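Local coordinates for protein AggB (PDB 4PHX), which serves as the minor subunit of aggregative adherence fimbriae type I in Escherichia coli, an Ig-like adhesin subunit that probably caps the fimbrial tip, at residues 51-54 / 60-63; 41-46 / 78-83; 69-74 / 91-96. All coordinates share one frame; numbering follows the deposited sequence.

Three contacts sample different levels of the Ig-like beta sandwich. Interaction 1 closes a beta hairpin at the margin of one sheet, interaction 2 is a surface approach between a loop and a strand corner, and interaction 3 links the two sheets through the core. Interactions 1 and 2 adjoin, their centres 16 Å apart: I51 N lies 3.1 Å from S42 O, probably hydrogen-bonded, and K63 reaches the side chain of N44. Interactions 2 and 3 have centres 12 Å apart and share a backbone ladder between residues 72-74 and 81-83, with both reaching a second subunit. Interactions 1 and 3 do not touch, though strands 61-67 and 90-97 are neighbours in one sheet.

Interaction 1: residues 51-54 / 60-63; sequences IVQN and HELK
V52 and L62 face each other as the hydrogen-bonded pair of an antiparallel beta hairpin, in which strand 49-53, outermost in its sheet within the chain, folds against strand 61-67 of the Ig-like sandwich. V52 N donates to L62 O at 2.7 Å, a fairly straight bond (162°). L62 N returns one to V52 O, longer at 3.2 Å and more bent. L62 O has a second visitor, since the CA-H of I51 also points at it. Toward the connecting loop, N54 N donates to H60 O, adding one more backbone bond (3.2 Å) beyond the strand.

On the sheet face of I51, E61 and K63, I51 lies between the aliphatic stem of K63 and the carboxylate end of E61, whose CB and CG also touch it. Polar-ended chains suit this more exposed side of the sheet. The CG2 branch, anti to the backbone N, is turned against the glutamate, with I51 CG2 3.4 Å from E61 CD. The other branch runs alongside the lysine, with I51 CD1 3.5 Å from K63 CG. The lysine chain bends at chi3 and chi4, which brings its ammonium back beside the isoleucine; NZ is probably hydrogen-bonded to OD1 of N44, though the modelled distance is very short.

Beyond the strands N54 crosses H60, amide and ring planes 60° apart. N54 CB lies in the plane of the imidazole, at its edge, and N54 ND2 is 3.5 Å from H60 CD2.

V52 and L62 turn their branched, apolar side chains to the other face, where both meet Y108 and V52 also meets F110 on strand 107-117. These buried residues fill the interior between the two sheets. The N54 amide has its polar partners outside the hairpin: ND2 makes a weak bond to Y108 OH and donates to P105 O.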
ATOM      1  N   ILE B  51      18.310 -16.714  -6.800  1.00 43.53           N
ATOM      2  CA  ILE B  51      19.289 -15.642  -6.647  1.00 43.98           C
ATOM      3  C   ILE B  51      20.311 -15.744  -7.768  1.00 45.00           C
ATOM      4  O   ILE B  51      20.836 -16.819  -8.031  1.00 49.60           O
ATOM      5  CB  ILE B  51      20.044 -15.761  -5.306  1.00 49.87           C
ATOM      6  CG1 ILE B  51      19.101 -15.513  -4.128  1.00 51.28           C
ATOM      7  CG2 ILE B  51      21.222 -14.800  -5.276  1.00 48.73           C
ATOM      8  CD1 ILE B  51      19.172 -14.098  -3.595  1.00 56.88           C
ATOM      9  N   VAL B  52      20.623 -14.635  -8.414  1.00 43.15           N
ATOM     10  CA  VAL B  52      21.564 -14.674  -9.524  1.00 44.95           C
ATOM     11  C   VAL B  52      22.787 -13.806  -9.275  1.00 49.98           C
ATOM     12  O   VAL B  52      22.662 -12.650  -8.882  1.00 54.22           O
ATOM     13  CB  VAL B  52      20.892 -14.202 -10.835  1.00 46.83           C
ATOM     14  CG1 VAL B  52      21.893 -14.180 -11.977  1.00 44.86           C
ATOM     15  CG2 VAL B  52      19.725 -15.094 -11.168  1.00 43.00           C
ATOM     16  N   GLN B  53      23.963 -14.366  -9.546  1.00 53.46           N
ATOM     17  CA  GLN B  53      25.239 -13.696  -9.332  1.00 58.04           C
ATOM     18  C   GLN B  53      25.542 -12.662 -10.396  1.00 58.22           C
ATOM     19  O   GLN B  53      25.396 -12.925 -11.587  1.00 58.78           O
ATOM     20  CB  GLN B  53      26.390 -14.716  -9.326  1.00 58.02           C
ATOM     21  CG  GLN B  53      26.500 -15.543  -8.061  1.00 70.02           C
ATOM     22  CD  GLN B  53      26.650 -14.681  -6.814  1.00 70.09           C
ATOM     23  OE1 GLN B  53      25.660 -14.333  -6.167  1.00 64.95           O
ATOM     24  NE2 GLN B  53      27.893 -14.341  -6.468  1.00 71.00           N
ATOM     25  N   ASN B  54      25.982 -11.491  -9.953  1.00 60.73           N
ATOM     26  CA  ASN B  54      26.639 -10.538 -10.829  1.00 61.46           C
ATOM     27  C   ASN B  54      27.992 -11.117 -11.201  1.00 65.44           C
ATOM     28  O   ASN B  54      28.518 -11.983 -10.507  1.00 64.79           O
ATOM     29  CB  ASN B  54      26.840  -9.221 -10.086  1.00 62.72           C
ATOM     30  CG  ASN B  54      27.390  -8.114 -10.970  1.00 66.18           C
ATOM     31  OD1 ASN B  54      28.170  -8.353 -11.896  1.00 61.90           O
ATOM     32  ND2 ASN B  54      26.979  -6.883 -10.680  1.00 67.22           N
ATOM     33  N   HIS B  60      27.065  -9.079  -5.064  1.00 73.59           N
ATOM     34  CA  HIS B  60      25.887  -8.511  -5.728  1.00 74.97           C
ATOM     35  C   HIS B  60      24.904  -9.594  -6.160  1.00 70.19           C
ATOM     36  O   HIS B  60      25.228 -10.433  -7.004  1.00 67.26           O
ATOM     37  CB  HIS B  60      26.303  -7.717  -6.962  1.00 74.63           C
ATOM     38  CG  HIS B  60      27.565  -6.936  -6.779  1.00 81.79           C
ATOM     39  ND1 HIS B  60      27.830  -6.208  -5.636  1.00 84.38           N
ATOM     40  CD2 HIS B  60      28.639  -6.778  -7.588  1.00 79.91           C
ATOM     41  CE1 HIS B  60      29.012  -5.631  -5.753  1.00 84.32           C
ATOM     42  NE2 HIS B  60      29.524  -5.961  -6.927  1.00 89.58           N
ATOM     43  N   GLU B  61      23.697  -9.567  -5.604  1.00 67.30           N
ATOM     44  CA  GLU B  61      22.756 -10.650  -5.857  1.00 61.40           C
ATOM     45  C   GLU B  61      21.347 -10.196  -6.158  1.00 55.48           C
ATOM     46  O   GLU B  61      20.659  -9.676  -5.281  1.00 53.75           O
ATOM     47  CB  GLU B  61      22.723 -11.616  -4.676  1.00 52.21           C
ATOM     48  CG  GLU B  61      23.973 -12.436  -4.550  1.00 66.02           C
ATOM     49  CD  GLU B  61      23.854 -13.495  -3.492  1.00 63.78           C
ATOM     50  OE1 GLU B  61      23.166 -13.230  -2.485  1.00 67.25           O
ATOM     51  OE2 GLU B  61      24.432 -14.586  -3.673  1.00 56.09           O
ATOM     52  N   LEU B  62      20.910 -10.423  -7.395  1.00 54.72           N
ATOM     53  CA  LEU B  62      19.511 -10.249  -7.733  1.00 47.70           C
ATOM     54  C   LEU B  62      18.712 -11.459  -7.304  1.00 45.52           C
ATOM     55  O   LEU B  62      19.070 -12.585  -7.628  1.00 51.32           O
ATOM     56  CB  LEU B  62      19.341 -10.029  -9.221  1.00 50.27           C
ATOM     57  CG  LEU B  62      19.719  -8.615  -9.625  1.00 60.29           C
ATOM     58  CD1 LEU B  62      19.552  -8.428 -11.129  1.00 58.74           C
ATOM     59  CD2 LEU B  62      18.864  -7.626  -8.832  1.00 55.92           C
ATOM     60  N   LYS B  63      17.648 -11.226  -6.550  1.00 43.46           N
ATOM     61  CA  LYS B  63      16.656 -12.252  -6.304  1.00 44.46           C
ATOM     62  C   LYS B  63      15.654 -12.097  -7.426  1.00 45.49           C
ATOM     63  O   LYS B  63      15.062 -11.033  -7.613  1.00 44.78           O
ATOM     64  CB  LYS B  63      15.921 -12.038  -4.971  1.00 50.47           C
ATOM     65  CG  LYS B  63      16.770 -11.557  -3.807  1.00 51.67           C
ATOM     66  CD  LYS B  63      15.950 -11.424  -2.515  1.00 60.16           C
ATOM     67  CE  LYS B  63      15.314 -12.749  -2.057  1.00 60.92           C
ATOM     68  NZ  LYS B  63      16.302 -13.702  -1.450  1.00 61.47           N
TER

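Interaction 2: residues 41-46 / 78-83; sequences ASQNGK and GQRGVY
A surface loop of the Ig-like fold, joining strand 34-39 to strand 49-53, here comes up to the short strand 79-80, and the approach rests on one pair, Q43 and R80. Two long, flexible polar side chains can span a gap at which the nearest CA atoms, those of this same pair, are 9.4 Å apart. Q43 is extended, its CG anti to the backbone N (chi1 -168°), and R80 meets it at about a right angle, the amide and guanidinium planes turned 53° against each other. The modelled ends overlap, with Q43 OE1 only 2.2 Å from R80 NH1, so the exact polar contact is doubtful.

Firmer is the bond beside it: Q79 NE2 donates to R80 O at 2.8 Å, nearly straight; the acceptor lies in the amide plane of Q79 and is approached on a lone pair. The glutamine side chain thus folds back onto the carbonyl of the next residue, just ahead of G81.

At G81 the chain turns a corner into strand 82-85. Strand 72-76 lies between strands 79-80 and 82-85 in the sheet, while R80 packs on V47 and L75 of its own chain and on L127 of a second subunit.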
ATOM      1  N   ALA B  41      19.798 -21.810 -11.699  1.00 39.61           N
ATOM      2  CA  ALA B  41      20.538 -20.999 -10.749  1.00 40.61           C
ATOM      3  C   ALA B  41      20.130 -21.471  -9.365  1.00 41.65           C
ATOM      4  O   ALA B  41      19.159 -22.217  -9.225  1.00 45.12           O
ATOM      5  CB  ALA B  41      20.212 -19.555 -10.939  1.00 36.84           C
ATOM      6  N   SER B  42      20.878 -21.060  -8.352  1.00 45.95           N
ATOM      7  CA  SER B  42      20.533 -21.352  -6.959  1.00 51.35           C
ATOM      8  C   SER B  42      19.104 -20.944  -6.595  1.00 49.77           C
ATOM      9  O   SER B  42      18.734 -19.766  -6.713  1.00 45.97           O
ATOM     10  CB  SER B  42      21.502 -20.622  -6.034  1.00 53.21           C
ATOM     11  OG  SER B  42      22.816 -20.683  -6.560  1.00 59.07           O
ATOM     12  N   GLN B  43      18.310 -21.914  -6.137  1.00 50.53           N
ATOM     13  CA  GLN B  43      16.954 -21.618  -5.673  1.00 53.45           C
ATOM     14  C   GLN B  43      17.062 -20.693  -4.472  1.00 51.39           C
ATOM     15  O   GLN B  43      18.149 -20.494  -3.948  1.00 53.26           O
ATOM     16  CB  GLN B  43      16.161 -22.888  -5.310  1.00 55.94           C
ATOM     17  CG  GLN B  43      14.651 -22.626  -5.106  1.00 60.92           C
ATOM     18  CD  GLN B  43      13.896 -23.768  -4.434  1.00 64.27           C
ATOM     19  OE1 GLN B  43      13.771 -24.863  -4.989  1.00 66.69           O
ATOM     20  NE2 GLN B  43      13.372 -23.505  -3.238  1.00 61.59           N
ATOM     21  N   ASN B  44      15.942 -20.113  -4.063  1.00 56.22           N
ATOM     22  CA  ASN B  44      15.911 -19.203  -2.933  1.00 54.77           C
ATOM     23  C   ASN B  44      14.501 -19.050  -2.398  1.00 59.08           C
ATOM     24  O   ASN B  44      13.844 -18.043  -2.635  1.00 61.61           O
ATOM     25  CB  ASN B  44      16.466 -17.829  -3.312  1.00 51.71           C
ATOM     26  CG  ASN B  44      16.541 -16.875  -2.105  1.00 66.67           C
ATOM     27  OD1 ASN B  44      15.705 -15.968  -1.954  1.00 61.70           O
ATOM     28  ND2 ASN B  44      17.532 -17.098  -1.232  1.00 61.77           N
ATOM     29  N   GLY B  45      14.036 -20.056  -1.676  1.00 59.03           N
ATOM     30  CA  GLY B  45      12.722 -19.987  -1.073  1.00 56.44           C
ATOM     31  C   GLY B  45      11.760 -20.872  -1.830  1.00 57.06           C
ATOM     32  O   GLY B  45      12.008 -22.065  -2.009  1.00 54.24           O
ATOM     33  N   LYS B  46      10.655 -20.275  -2.269  1.00 58.51           N
ATOM     34  CA  LYS B  46       9.678 -20.958  -3.095  1.00 54.74           C
ATOM     35  C   LYS B  46      10.295 -21.342  -4.427  1.00 55.37           C
ATOM     36  O   LYS B  46      10.988 -20.538  -5.052  1.00 55.26           O
ATOM     37  CB  LYS B  46       8.496 -20.039  -3.377  1.00 54.12           C
ATOM     38  CG  LYS B  46       7.923 -19.335  -2.169  1.00 60.43           C
ATOM     39  CD  LYS B  46       7.443 -17.932  -2.541  1.00 59.18           C
ATOM     40  CE  LYS B  46       8.372 -16.852  -1.990  1.00 54.77           C
ATOM     41  NZ  LYS B  46       9.817 -17.249  -2.048  1.00 53.89           N
ATOM     42  N   GLY B  78      11.775 -35.123 -10.880  1.00 58.80           N
ATOM     43  CA  GLY B  78      11.068 -34.258  -9.964  1.00 57.22           C
ATOM     44  C   GLY B  78      11.791 -32.940 -10.169  1.00 56.60           C
ATOM     45  O   GLY B  78      12.551 -32.475  -9.308  1.00 51.16           O
ATOM     46  N   GLN B  79      11.585 -32.368 -11.353  1.00 52.39           N
ATOM     47  CA  GLN B  79      12.176 -31.085 -11.720  1.00 49.90           C
ATOM     48  C   GLN B  79      11.342 -29.942 -11.157  1.00 48.72           C
ATOM     49  O   GLN B  79      10.154 -29.831 -11.464  1.00 52.03           O
ATOM     50  CB  GLN B  79      12.259 -30.958 -13.246  1.00 47.97           C
ATOM     51  CG  GLN B  79      12.764 -29.600 -13.713  1.00 47.65           C
ATOM     52  CD  GLN B  79      14.194 -29.323 -13.252  1.00 43.13           C
ATOM     53  OE1 GLN B  79      15.114 -30.087 -13.560  1.00 38.87           O
ATOM     54  NE2 GLN B  79      14.383 -28.231 -12.514  1.00 40.35           N
ATOM     55  N   ARG B  80      11.959 -29.110 -10.325  1.00 44.51           N
ATOM     56  CA  ARG B  80      11.300 -27.925  -9.785  1.00 47.36           C
ATOM     57  C   ARG B  80      11.238 -26.846 -10.869  1.00 47.63           C
ATOM     58  O   ARG B  80      12.176 -26.698 -11.655  1.00 45.15           O
ATOM     59  CB  ARG B  80      12.051 -27.395  -8.554  1.00 49.99           C
ATOM     60  CG  ARG B  80      12.151 -28.368  -7.361  1.00 57.89           C
ATOM     61  CD  ARG B  80      13.096 -27.835  -6.255  1.00 64.36           C
ATOM     62  NE  ARG B  80      14.506 -27.953  -6.634  1.00 66.70           N
ATOM     63  CZ  ARG B  80      15.515 -27.324  -6.033  1.00 65.39           C
ATOM     64  NH1 ARG B  80      15.295 -26.509  -5.011  1.00 63.09           N
ATOM     65  NH2 ARG B  80      16.756 -27.509  -6.468  1.00 69.81           N
ATOM     66  N   GLY B  81      10.130 -26.110 -10.922  1.00 47.25           N
ATOM     67  CA  GLY B  81       9.954 -25.039 -11.888  1.00 41.07           C
ATOM     68  C   GLY B  81       8.554 -24.478 -11.792  1.00 42.14           C
ATOM     69  O   GLY B  81       7.862 -24.715 -10.815  1.00 46.54           O
ATOM     70  N   VAL B  82       8.120 -23.729 -12.794  1.00 41.40           N
ATOM     71  CA  VAL B  82       6.727 -23.308 -12.820  1.00 47.09           C
ATOM     72  C   VAL B  82       6.079 -23.899 -14.066  1.00 47.14           C
ATOM     73  O   VAL B  82       6.765 -24.167 -15.046  1.00 43.52           O
ATOM     74  CB  VAL B  82       6.547 -21.771 -12.728  1.00 45.40           C
ATOM     75  CG1 VAL B  82       7.184 -21.231 -11.443  1.00 39.86           C
ATOM     76  CG2 VAL B  82       7.153 -21.088 -13.929  1.00 43.28           C
ATOM     77  N   TYR B  83       4.768 -24.119 -14.003  1.00 45.42           N
ATOM     78  CA  TYR B  83       4.051 -24.896 -15.007  1.00 43.56           C
ATOM     79  C   TYR B  83       2.734 -24.223 -15.401  1.00 47.17           C
ATOM     80  O   TYR B  83       2.266 -23.301 -14.727  1.00 46.39           O
ATOM     81  CB  TYR B  83       3.776 -26.326 -14.499  1.00 46.79           C
ATOM     82  CG  TYR B  83       2.300 -26.695 -14.439  1.00 48.22           C
ATOM     83  CD1 TYR B  83       1.698 -27.418 -15.464  1.00 44.54           C
ATOM     84  CD2 TYR B  83       1.507 -26.308 -13.365  1.00 53.74           C
ATOM     85  CE1 TYR B  83       0.351 -27.737 -15.427  1.00 50.72           C
ATOM     86  CE2 TYR B  83       0.151 -26.638 -13.318  1.00 50.92           C
ATOM     87  CZ  TYR B  83      -0.417 -27.349 -14.352  1.00 53.67           C
ATOM     88  OH  TYR B  83      -1.762 -27.669 -14.314  1.00 60.67           O
TER

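Interaction 3: residues 69-74 / 91-96; sequences GGWSSS and AIFDIM
The indole N-H of W71 is spent on a main-chain oxygen of the facing strand: NE1 donates to I92 O at 2.9 Å, with an angle of 151° at the hydrogen. The acceptor lies in the indole plane, at the ring edge, while the donor stands 27° out of the carbonyl plane. Tryptophan suits this place because its broad ring packs against buried apolar neighbours while its N-H still serves a backbone carbonyl.

F93 comes over one face of the indole with its CB, which is offset toward the rim and lies 3.5 Å from W71 NE1 and 3.6 Å from W71 CE2. Its CG takes the crowded position between backbone N and carbonyl carbon (chi1 61°), which leads the phenyl ring away from the indole rather than into a stack with it. A91, whose small side chain leaves room for the indole, touches the six-membered ring obliquely through CB, 3.9 Å from W71 CZ2. I92 offers its carbonyl but directs its side chain the other way, to I92 of a third subunit.

R84 adds a cation-pi contact to the indole. The contact bridges the sandwich: W71 leads into strand 72-76 of one sheet, its partners belong to strand 90-97 of the other, and the indole is also packed by F35 and I37 of strand 34-39, V82 of strand 82-85 and I26 of strand 20-27.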
ATOM      1  N   GLY B  69       1.541 -14.480 -14.618  1.00 53.81           N
ATOM      2  CA  GLY B  69       0.156 -14.834 -14.900  1.00 48.88           C
ATOM      3  C   GLY B  69      -0.101 -16.195 -15.532  1.00 48.63           C
ATOM      4  O   GLY B  69       0.198 -16.416 -16.702  1.00 54.21           O
ATOM      5  N   GLY B  70      -0.653 -17.110 -14.741  1.00 44.60           N
ATOM      6  CA  GLY B  70      -1.043 -18.409 -15.233  1.00 42.19           C
ATOM      7  C   GLY B  70       0.024 -19.477 -15.087  1.00 46.33           C
ATOM      8  O   GLY B  70      -0.106 -20.553 -15.671  1.00 44.94           O
ATOM      9  N   TRP B  71       1.072 -19.187 -14.318  1.00 46.56           N
ATOM     10  CA  TRP B  71       2.153 -20.140 -14.073  1.00 39.26           C
ATOM     11  C   TRP B  71       2.083 -20.524 -12.603  1.00 45.92           C
ATOM     12  O   TRP B  71       2.116 -19.663 -11.732  1.00 54.96           O
ATOM     13  CB  TRP B  71       3.538 -19.533 -14.409  1.00 38.41           C
ATOM     14  CG  TRP B  71       3.789 -19.174 -15.891  1.00 39.43           C
ATOM     15  CD1 TRP B  71       3.609 -17.954 -16.484  1.00 39.38           C
ATOM     16  CD2 TRP B  71       4.269 -20.047 -16.925  1.00 39.76           C
ATOM     17  NE1 TRP B  71       3.940 -18.014 -17.814  1.00 31.23           N
ATOM     18  CE2 TRP B  71       4.331 -19.290 -18.116  1.00 38.02           C
ATOM     19  CE3 TRP B  71       4.635 -21.401 -16.965  1.00 37.43           C
ATOM     20  CZ2 TRP B  71       4.754 -19.841 -19.332  1.00 34.53           C
ATOM     21  CZ3 TRP B  71       5.037 -21.945 -18.171  1.00 39.11           C
ATOM     22  CH2 TRP B  71       5.106 -21.163 -19.337  1.00 33.86           C
ATOM     23  N   SER B  72       1.970 -21.814 -12.321  1.00 50.64           N
ATOM     24  CA  SER B  72       1.958 -22.296 -10.947  1.00 47.58           C
ATOM     25  C   SER B  72       3.278 -22.994 -10.681  1.00 50.11           C
ATOM     26  O   SER B  72       3.850 -23.608 -11.590  1.00 47.19           O
ATOM     27  CB  SER B  72       0.790 -23.264 -10.712  1.00 48.50           C
ATOM     28  OG  SER B  72      -0.439 -22.677 -11.095  1.00 54.18           O
ATOM     29  N   SER B  73       3.757 -22.892  -9.439  1.00 49.77           N
ATOM     30  CA  SER B  73       5.004 -23.520  -9.034  1.00 47.62           C
ATOM     31  C   SER B  73       4.860 -25.023  -9.200  1.00 50.53           C
ATOM     32  O   SER B  73       3.789 -25.566  -8.929  1.00 55.47           O
ATOM     33  CB  SER B  73       5.312 -23.173  -7.582  1.00 51.92           C
ATOM     34  OG  SER B  73       5.495 -21.781  -7.408  1.00 59.34           O
ATOM     35  N   SER B  74       5.910 -25.711  -9.639  1.00 49.07           N
ATOM     36  CA  SER B  74       5.762 -27.146  -9.923  1.00 51.14           C
ATOM     37  C   SER B  74       6.949 -28.068  -9.587  1.00 54.06           C
ATOM     38  O   SER B  74       8.083 -27.619  -9.403  1.00 50.16           O
ATOM     39  CB  SER B  74       5.299 -27.375 -11.379  1.00 45.93           C
ATOM     40  OG  SER B  74       6.252 -26.903 -12.309  1.00 40.09           O
ATOM     41  N   ALA B  91       3.777 -20.113 -25.264  1.00 41.26           N
ATOM     42  CA  ALA B  91       3.432 -19.505 -23.983  1.00 33.84           C
ATOM     43  C   ALA B  91       4.439 -18.454 -23.573  1.00 35.62           C
ATOM     44  O   ALA B  91       5.640 -18.597 -23.785  1.00 32.38           O
ATOM     45  CB  ALA B  91       3.301 -20.550 -22.926  1.00 32.16           C
ATOM     46  N   ILE B  92       3.935 -17.369 -23.002  1.00 36.17           N
ATOM     47  CA  ILE B  92       4.785 -16.265 -22.609  1.00 33.10           C
ATOM     48  C   ILE B  92       4.990 -16.251 -21.089  1.00 36.29           C
ATOM     49  O   ILE B  92       4.060 -16.523 -20.322  1.00 32.39           O
ATOM     50  CB  ILE B  92       4.209 -14.950 -23.115  1.00 38.36           C
ATOM     51  CG1 ILE B  92       4.183 -14.972 -24.646  1.00 38.47           C
ATOM     52  CG2 ILE B  92       4.992 -13.744 -22.597  1.00 32.36           C
ATOM     53  CD1 ILE B  92       5.552 -14.944 -25.285  1.00 34.79           C
ATOM     54  N   PHE B  93       6.228 -15.979 -20.673  1.00 33.76           N
ATOM     55  CA  PHE B  93       6.589 -15.879 -19.248  1.00 36.63           C
ATOM     56  C   PHE B  93       7.575 -14.743 -19.008  1.00 30.92           C
ATOM     57  O   PHE B  93       8.204 -14.239 -19.934  1.00 36.15           O
ATOM     58  CB  PHE B  93       7.221 -17.183 -18.753  1.00 32.74           C
ATOM     59  CG  PHE B  93       8.484 -17.553 -19.480  1.00 34.33           C
ATOM     60  CD1 PHE B  93       9.714 -17.132 -19.014  1.00 31.15           C
ATOM     61  CD2 PHE B  93       8.430 -18.324 -20.644  1.00 31.92           C
ATOM     62  CE1 PHE B  93      10.881 -17.455 -19.680  1.00 35.18           C
ATOM     63  CE2 PHE B  93       9.587 -18.651 -21.320  1.00 33.52           C
ATOM     64  CZ  PHE B  93      10.833 -18.209 -20.834  1.00 32.99           C
ATOM     65  N   ASP B  94       7.743 -14.348 -17.765  1.00 31.07           N
ATOM     66  CA  ASP B  94       8.729 -13.316 -17.481  1.00 38.83           C
ATOM     67  C   ASP B  94       9.697 -13.767 -16.420  1.00 37.29           C
ATOM     68  O   ASP B  94       9.401 -14.678 -15.638  1.00 38.62           O
ATOM     69  CB  ASP B  94       8.055 -12.047 -16.986  1.00 37.96           C
ATOM     70  CG  ASP B  94       7.154 -11.422 -18.027  1.00 38.43           C
ATOM     71  OD1 ASP B  94       7.672 -10.723 -18.932  1.00 37.18           O
ATOM     72  OD2 ASP B  94       5.926 -11.602 -17.903  1.00 36.14           O
ATOM     73  N   ILE B  95      10.847 -13.113 -16.399  1.00 36.88           N
ATOM     74  CA  ILE B  95      11.743 -13.178 -15.259  1.00 37.72           C
ATOM     75  C   ILE B  95      11.605 -11.866 -14.506  1.00 39.45           C
ATOM     76  O   ILE B  95      11.809 -10.779 -15.057  1.00 37.24           O
ATOM     77  CB  ILE B  95      13.192 -13.452 -15.678  1.00 36.59           C
ATOM     78  CG1 ILE B  95      13.290 -14.874 -16.249  1.00 33.92           C
ATOM     79  CG2 ILE B  95      14.144 -13.298 -14.482  1.00 32.46           C
ATOM     80  CD1 ILE B  95      14.611 -15.188 -16.958  1.00 25.72           C
ATOM     81  N   MET B  96      11.226 -11.972 -13.241  1.00 41.61           N
ATOM     82  CA  MET B  96      10.847 -10.790 -12.489  1.00 45.28           C
ATOM     83  C   MET B  96      11.679 -10.586 -11.230  1.00 45.77           C
ATOM     84  O   MET B  96      12.129 -11.548 -10.601  1.00 44.92           O
ATOM     85  CB  MET B  96       9.356 -10.831 -12.127  1.00 43.37           C
ATOM     86  CG  MET B  96       8.414 -10.762 -13.306  1.00 38.93           C
ATOM     87  SD  MET B  96       6.720 -11.205 -12.873  1.00 38.61           S
ATOM     88  CE  MET B  96       6.896 -12.841 -12.229  1.00 33.28           C
TER